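Local coordinates for platelet aggregation factor Sm-hPAF (Streptococcus mitis, PDB 4GWI), which binds fucosylated Lewis glycans through this F-type lectin domain, part of a toxin that probably forms pores in cholesterol-containing host membranes, at residues 46-49 with 50-53; 59-62 with 63-67. The protein carries 2 engineered substitutions. One frame throughout, in Å; residues are numbered along the deposited sequence.

Contact 1: residues 46-49 with 50-53; sequences VTHT and NFED. With FUC (alpha-L-fucopyranose), chain B.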
ATOM      1  N   VAL A  46      -0.975 -12.056   1.107  1.00 15.60           N
ATOM      2  CA  VAL A  46      -0.172 -11.105   0.306  1.00 15.33           C
ATOM      3  C   VAL A  46      -0.851 -10.982  -1.051  1.00 15.20           C
ATOM      4  O   VAL A  46      -1.315 -11.970  -1.646  1.00 16.43           O
ATOM      5  CB  VAL A  46       1.286 -11.641   0.112  1.00 16.99           C
ATOM      6  CG1 VAL A  46       2.119 -10.702  -0.773  1.00 18.48           C
ATOM      7  CG2 VAL A  46       1.998 -11.912   1.507  1.00 17.17           C
ATOM      8  N   THR A  47      -0.891  -9.729  -1.549  1.00 14.86           N
ATOM      9  CA  THR A  47      -1.585  -9.510  -2.852  1.00 14.09           C
ATOM     10  C   THR A  47      -0.611  -9.824  -4.010  1.00 15.74           C
ATOM     11  O   THR A  47       0.601 -10.044  -3.790  1.00 15.60           O
ATOM     12  CB  THR A  47      -1.929  -8.023  -3.016  1.00 15.04           C
ATOM     13  OG1 THR A  47      -0.734  -7.200  -3.101  1.00 16.37           O
ATOM     14  CG2 THR A  47      -2.709  -7.419  -1.804  1.00 15.29           C
ATOM     15  N   HIS A  48      -1.187  -9.809  -5.234  1.00 15.91           N
ATOM     16  CA  HIS A  48      -0.289 -10.006  -6.435  1.00 17.00           C
ATOM     17  C   HIS A  48      -1.030  -9.560  -7.648  1.00 17.40           C
ATOM     18  O   HIS A  48      -2.167 -10.009  -7.903  1.00 16.60           O
ATOM     19  CB  HIS A  48      -0.015 -11.561  -6.562  1.00 16.26           C
ATOM     20  CG  HIS A  48       1.239 -11.909  -7.289  1.00 19.15           C
ATOM     21  ND1 HIS A  48       1.561 -11.451  -8.558  1.00 18.75           N
ATOM     22  CD2 HIS A  48       2.247 -12.782  -6.889  1.00 20.67           C
ATOM     23  CE1 HIS A  48       2.763 -12.015  -8.912  1.00 18.81           C
ATOM     24  NE2 HIS A  48       3.188 -12.810  -7.897  1.00 20.23           N
ATOM     25  N   THR A  49      -0.408  -8.633  -8.401  1.00 16.99           N
ATOM     26  CA  THR A  49      -0.998  -8.273  -9.696  1.00 16.47           C
ATOM     27  C   THR A  49      -0.305  -9.092 -10.828  1.00 17.75           C
ATOM     28  O   THR A  49       0.613  -9.886 -10.557  1.00 18.27           O
ATOM     29  CB  THR A  49      -0.780  -6.811 -10.040  1.00 17.34           C
ATOM     30  OG1 THR A  49       0.623  -6.534 -10.208  1.00 19.01           O
ATOM     31  CG2 THR A  49      -1.224  -5.822  -8.869  1.00 17.24           C
ATOM     32  N   ASN A  50      -0.805  -8.863 -12.049  1.00 18.83           N
ATOM     33  CA  ASN A  50      -0.037  -9.435 -13.156  1.00 18.22           C
ATOM     34  C   ASN A  50       1.333  -8.761 -13.195  1.00 20.75           C
ATOM     35  O   ASN A  50       1.576  -7.697 -12.675  1.00 20.75           O
ATOM     36  CB  ASN A  50      -0.776  -9.106 -14.433  1.00 17.22           C
ATOM     37  CG  ASN A  50      -2.122  -9.814 -14.560  1.00 19.52           C
ATOM     38  OD1 ASN A  50      -2.325 -10.880 -13.986  1.00 22.65           O
ATOM     39  ND2 ASN A  50      -2.962  -9.308 -15.470  1.00 21.43           N
ATOM     40  N   PHE A  51       2.233  -9.415 -13.940  1.00 20.08           N
ATOM     41  CA  PHE A  51       3.463  -8.731 -14.375  1.00 21.92           C
ATOM     42  C   PHE A  51       3.010  -7.764 -15.429  1.00 23.50           C
ATOM     43  O   PHE A  51       2.416  -8.167 -16.488  1.00 26.88           O
ATOM     44  CB  PHE A  51       4.432  -9.731 -15.047  1.00 21.10           C
ATOM     45  CG  PHE A  51       5.202 -10.591 -14.131  1.00 24.65           C
ATOM     46  CD1 PHE A  51       6.633 -10.411 -13.934  1.00 26.80           C
ATOM     47  CD2 PHE A  51       4.573 -11.633 -13.469  1.00 27.82           C
ATOM     48  CE1 PHE A  51       7.308 -11.237 -13.058  1.00 28.08           C
ATOM     49  CE2 PHE A  51       5.252 -12.410 -12.551  1.00 31.06           C
ATOM     50  CZ  PHE A  51       6.639 -12.241 -12.349  1.00 31.11           C
ATOM     51  N   GLU A  52       3.155  -6.467 -15.187  1.00 21.22           N
ATOM     52  CA  GLU A  52       2.606  -5.457 -16.090  1.00 20.94           C
ATOM     53  C   GLU A  52       3.354  -4.177 -15.834  1.00 23.60           C
ATOM     54  O   GLU A  52       4.147  -4.076 -14.856  1.00 25.61           O
ATOM     55  CB  GLU A  52       1.105  -5.277 -15.914  1.00 21.74           C
ATOM     56  CG  GLU A  52       0.729  -4.704 -14.480  1.00 23.00           C
ATOM     57  CD  GLU A  52      -0.767  -4.654 -14.338  1.00 31.47           C
ATOM     58  OE1 GLU A  52      -1.546  -4.389 -15.313  1.00 34.55           O
ATOM     59  OE2 GLU A  52      -1.195  -4.914 -13.199  1.00 33.32           O
ATOM     60  N   ASP A  53       3.133  -3.199 -16.711  1.00 25.26           N
ATOM     61  CA  ASP A  53       3.713  -1.879 -16.452  1.00 26.62           C
ATOM     62  C   ASP A  53       2.882  -1.047 -15.496  1.00 24.85           C
ATOM     63  O   ASP A  53       1.653  -1.024 -15.571  1.00 23.64           O
ATOM     64  CB  ASP A  53       3.796  -1.117 -17.784  1.00 29.38           C
ATOM     65  CG  ASP A  53       4.778  -1.812 -18.786  1.00 31.09           C
ATOM     66  OD1 ASP A  53       5.528  -2.778 -18.465  1.00 29.96           O
ATOM     67  OD2 ASP A  53       4.712  -1.369 -19.962  1.00 37.62           O
TER
HETATM   68  C1  FUC B   3       7.119 -17.107  -6.636  1.00 35.86           C
HETATM   69  C2  FUC B   3       7.530 -16.105  -7.699  1.00 32.30           C
HETATM   70  C3  FUC B   3       6.533 -16.062  -8.816  1.00 28.49           C
HETATM   71  C4  FUC B   3       5.188 -15.688  -8.230  1.00 27.87           C
HETATM   72  C5  FUC B   3       4.859 -16.730  -7.183  1.00 29.73           C
HETATM   73  C6  FUC B   3       3.512 -16.486  -6.544  1.00 27.42           C
HETATM   74  O2  FUC B   3       8.800 -16.475  -8.210  1.00 36.06           O
HETATM   75  O3  FUC B   3       6.937 -15.127  -9.733  1.00 29.16           O
HETATM   76  O4  FUC B   3       5.281 -14.400  -7.683  1.00 24.88           O
HETATM   77  O5  FUC B   3       5.835 -16.772  -6.183  1.00 28.38           O
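With CG of His-48 anti to the backbone N (chi1 -156°), the imidazole comes beside the ring of Phe-51, whose chi1 of -78° sets CG anti to the carbonyl carbon and brings the phenyl group to the imidazole. The two rings meet lightly, CE1 of His-48 lying 4.4 Å from CE2 of Phe-51. That phenyl carbon sits at the edge of the imidazole, near its plane, while CE1 approaches the phenyl ring obliquely. Both imidazole nitrogens are engaged. ND1 donates to the backbone O of Thr-49 at 2.7 Å, a bond that runs almost exactly in the ring plane and fixes the rotation of the ring. On the far edge NE2 makes a short, nearly straight hydrogen bond of 2.6 Å to O4 of the fucose, with an angle of 169°. This is the fucose-binding arrangement of F-type lectins: a histidine and two arginines, here Arg-75 and Arg-83, hold one fucose of the glycan. Phe-51 adds an edge to the pocket, its CZ 3.9 Å from fucose O3. Away from the sugar the loop braces itself. OG1 of Thr-49 donates to the backbone O of Asn-50 at 2.9 Å and also bonds to the backbone N of Leu-136. Glu-52 extends its chain alongside Thr-49, bringing OE2 to 3.7 Å from CB of Thr-49, but this is mere packing; the carboxylate oxygen is gripped by the hydroxyls of Ser-21 and Ser-22, the latter also bonded to the backbone N of Asn-50.

Contact 2: residues 59-62 with 63-67; sequences VDLG and KTENV. With MG (magnesium ion), chain E.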
ATOM      1  N   VAL A  59      -6.549   1.530  -1.582  1.00 16.51           N
ATOM      2  CA  VAL A  59      -7.657   1.302  -0.635  1.00 17.37           C
ATOM      3  C   VAL A  59      -8.502   2.600  -0.594  1.00 19.04           C
ATOM      4  O   VAL A  59      -7.982   3.735  -0.624  1.00 17.96           O
ATOM      5  CB  VAL A  59      -7.099   0.945   0.743  1.00 16.56           C
ATOM      6  CG1 VAL A  59      -6.065   1.994   1.258  1.00 17.08           C
ATOM      7  CG2 VAL A  59      -8.297   0.674   1.765  1.00 17.45           C
ATOM      8  N   ASP A  60      -9.820   2.371  -0.518  1.00 18.93           N
ATOM      9  CA  ASP A  60     -10.838   3.485  -0.321  1.00 16.77           C
ATOM     10  C   ASP A  60     -11.117   3.528   1.145  1.00 19.78           C
ATOM     11  O   ASP A  60     -11.761   2.569   1.711  1.00 21.63           O
ATOM     12  CB  ASP A  60     -12.051   3.145  -1.155  1.00 18.46           C
ATOM     13  CG  ASP A  60     -13.115   4.192  -1.053  1.00 19.73           C
ATOM     14  OD1 ASP A  60     -12.946   5.108  -0.275  1.00 21.98           O
ATOM     15  OD2 ASP A  60     -14.138   3.951  -1.737  1.00 22.74           O
ATOM     16  N   LEU A  61     -10.733   4.584   1.821  1.00 19.23           N
ATOM     17  CA  LEU A  61     -11.014   4.725   3.278  1.00 19.59           C
ATOM     18  C   LEU A  61     -12.490   4.959   3.549  1.00 20.05           C
ATOM     19  O   LEU A  61     -12.874   4.933   4.766  1.00 25.10           O
ATOM     20  CB  LEU A  61     -10.174   5.847   3.889  1.00 19.54           C
ATOM     21  CG  LEU A  61      -8.661   5.711   3.715  1.00 18.62           C
ATOM     22  CD1 LEU A  61      -7.916   6.910   4.232  1.00 21.65           C
ATOM     23  CD2 LEU A  61      -8.120   4.428   4.422  1.00 20.76           C
ATOM     24  N   GLY A  62     -13.253   5.286   2.501  1.00 19.59           N
ATOM     25  CA  GLY A  62     -14.698   5.384   2.570  1.00 22.43           C
ATOM     26  C   GLY A  62     -15.222   6.772   2.919  1.00 25.52           C
ATOM     27  O   GLY A  62     -16.428   7.023   2.728  1.00 26.12           O
ATOM     28  N   LYS A  63     -14.324   7.636   3.362  1.00 23.47           N
ATOM     29  CA  LYS A  63     -14.605   9.034   3.701  1.00 23.77           C
ATOM     30  C   LYS A  63     -13.281   9.722   3.681  1.00 23.09           C
ATOM     31  O   LYS A  63     -12.246   9.047   3.658  1.00 23.06           O
ATOM     32  CB  LYS A  63     -15.313   9.156   5.074  1.00 25.68           C
ATOM     33  CG  LYS A  63     -14.595   8.558   6.255  1.00 32.11           C
ATOM     34  CD  LYS A  63     -15.386   8.611   7.605  1.00 42.13           C
ATOM     35  CE  LYS A  63     -15.822  10.033   8.053  1.00 55.28           C
ATOM     36  NZ  LYS A  63     -14.907  11.221   7.835  1.00 54.51           N
ATOM     37  N   THR A  64     -13.243  11.060   3.667  1.00 21.67           N
ATOM     38  CA  THR A  64     -11.983  11.770   3.758  1.00 21.01           C
ATOM     39  C   THR A  64     -11.465  11.806   5.185  1.00 19.61           C
ATOM     40  O   THR A  64     -12.210  12.187   6.138  1.00 22.58           O
ATOM     41  CB  THR A  64     -12.161  13.221   3.195  1.00 20.78           C
ATOM     42  OG1 THR A  64     -12.580  13.067   1.842  1.00 23.02           O
ATOM     43  CG2 THR A  64     -10.862  14.003   3.250  1.00 23.53           C
ATOM     44  N   GLU A  65     -10.223  11.391   5.380  1.00 20.62           N
ATOM     45  CA  GLU A  65      -9.645  11.360   6.692  1.00 22.85           C
ATOM     46  C   GLU A  65      -8.363  12.201   6.686  1.00 22.75           C
ATOM     47  O   GLU A  65      -7.686  12.314   5.653  1.00 20.97           O
ATOM     48  CB  GLU A  65      -9.228   9.895   6.983  1.00 22.42           C
ATOM     49  CG  GLU A  65     -10.410   8.956   7.013  1.00 24.44           C
ATOM     50  CD  GLU A  65     -11.135   8.977   8.330  1.00 32.30           C
ATOM     51  OE1 GLU A  65     -12.028   8.091   8.491  1.00 34.76           O
ATOM     52  OE2 GLU A  65     -10.818   9.831   9.205  1.00 32.54           O
ATOM     53  N   ASN A  66      -7.926  12.635   7.871  1.00 21.75           N
ATOM     54  CA  ASN A  66      -6.678  13.332   7.959  1.00 20.65           C
ATOM     55  C   ASN A  66      -5.543  12.344   8.232  1.00 24.43           C
ATOM     56  O   ASN A  66      -5.429  11.812   9.353  1.00 24.61           O
ATOM     57  CB  ASN A  66      -6.745  14.398   9.051  1.00 23.71           C
ATOM     58  CG  ASN A  66      -5.641  15.396   8.916  1.00 30.14           C
ATOM     59  OD1 ASN A  66      -4.541  15.129   9.320  1.00 31.63           O
ATOM     60  ND2 ASN A  66      -5.858  16.498   8.142  1.00 29.05           N
ATOM     61  N   VAL A  67      -4.811  12.056   7.155  1.00 21.78           N
ATOM     62  CA  VAL A  67      -3.837  10.916   7.170  1.00 22.31           C
ATOM     63  C   VAL A  67      -2.521  11.422   7.604  1.00 23.51           C
ATOM     64  O   VAL A  67      -1.946  12.445   7.061  1.00 24.20           O
ATOM     65  CB  VAL A  67      -3.755  10.327   5.755  1.00 22.63           C
ATOM     66  CG1 VAL A  67      -2.632   9.230   5.705  1.00 21.43           C
ATOM     67  CG2 VAL A  67      -5.127   9.710   5.346  1.00 22.55           C
TER
HETATM   68 MG    MG E 203     -14.915   2.992  -3.533  1.00 38.79          MG
HETATM   69  O   HOH W   1     -12.077   5.858   7.338  1.00 35.70           O
HETATM   70  O   HOH W   2     -15.090   4.942  -4.628  1.00 33.79           O
HETATM   71  O   HOH W   3     -13.339   2.580  -4.432  1.00 36.47           O
HETATM   72  O   HOH W   4     -16.101   2.155  -5.128  1.00 36.29           O
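Two carboxylates, those of Asp-60 and Glu-65, flank the corner across which Leu-61 meets Val-67. Over the carboxylate plane of Asp-60 comes the backbone N of Gly-62, which donates to OD1 at 2.8 Å from a direction 48° out of that plane, closing an Asx turn. OD2 of the same group binds the magnesium ion at 2.2 Å, and Gln-17 and three waters are further ligands of the metal. The carboxylate of Glu-65 is held at both oxygens: OE1 accepts from a water 2.5 Å away, and OE2 forms a salt bridge with Arg-145. The same water donates its other hydrogen to the backbone O of Leu-61, at 2.8 Å, and so ties the two arms of the corner together. Inside the bend, CD1 of Leu-61 reaches CG2 of Val-67 at 4.1 Å, the side chains crossing at a slant, and it also lies 4.3 Å from CG of Glu-65. An extended outer torsion (chi2 175°) carries this methyl forward to both. The chain turns a corner at Gly-62, with a positive phi of 91°, and passes from strand 56-61 of the five-stranded sheet into strand 64-74 of the other sheet of the beta-sandwich. Because OD1 of Asp-60 also pairs with Arg-123, one carboxylate faces a metal, a guanidinium and a backbone N-H at once; such surroundings would be expected to keep it ionised, and they tie the turn to Gln-17 at the start of strand 17-20 and to Arg-123, between strands 120-122 and 124-129.

In the fold
Contacts 1 and 2 lie on opposite sides of the centre of the chain, about 24 Å apart between centres, and share no strand. Contact 1 belongs to the long loop between strands 17-20 and 56-61 and is partly buried, its ring edges turned to a sugar. Contact 2 follows along the chain, is the more buried of the two, and joins one sheet to the other by a tight corner. Their chemistry follows these places: hydrogen bonds to sugar and serine hydroxyls and aromatic edges at the glycan pocket, against a metal ion, salt bridges and an aliphatic pair at the corner. In both, polar side chains rely on partners beyond the local segment to fix their positions.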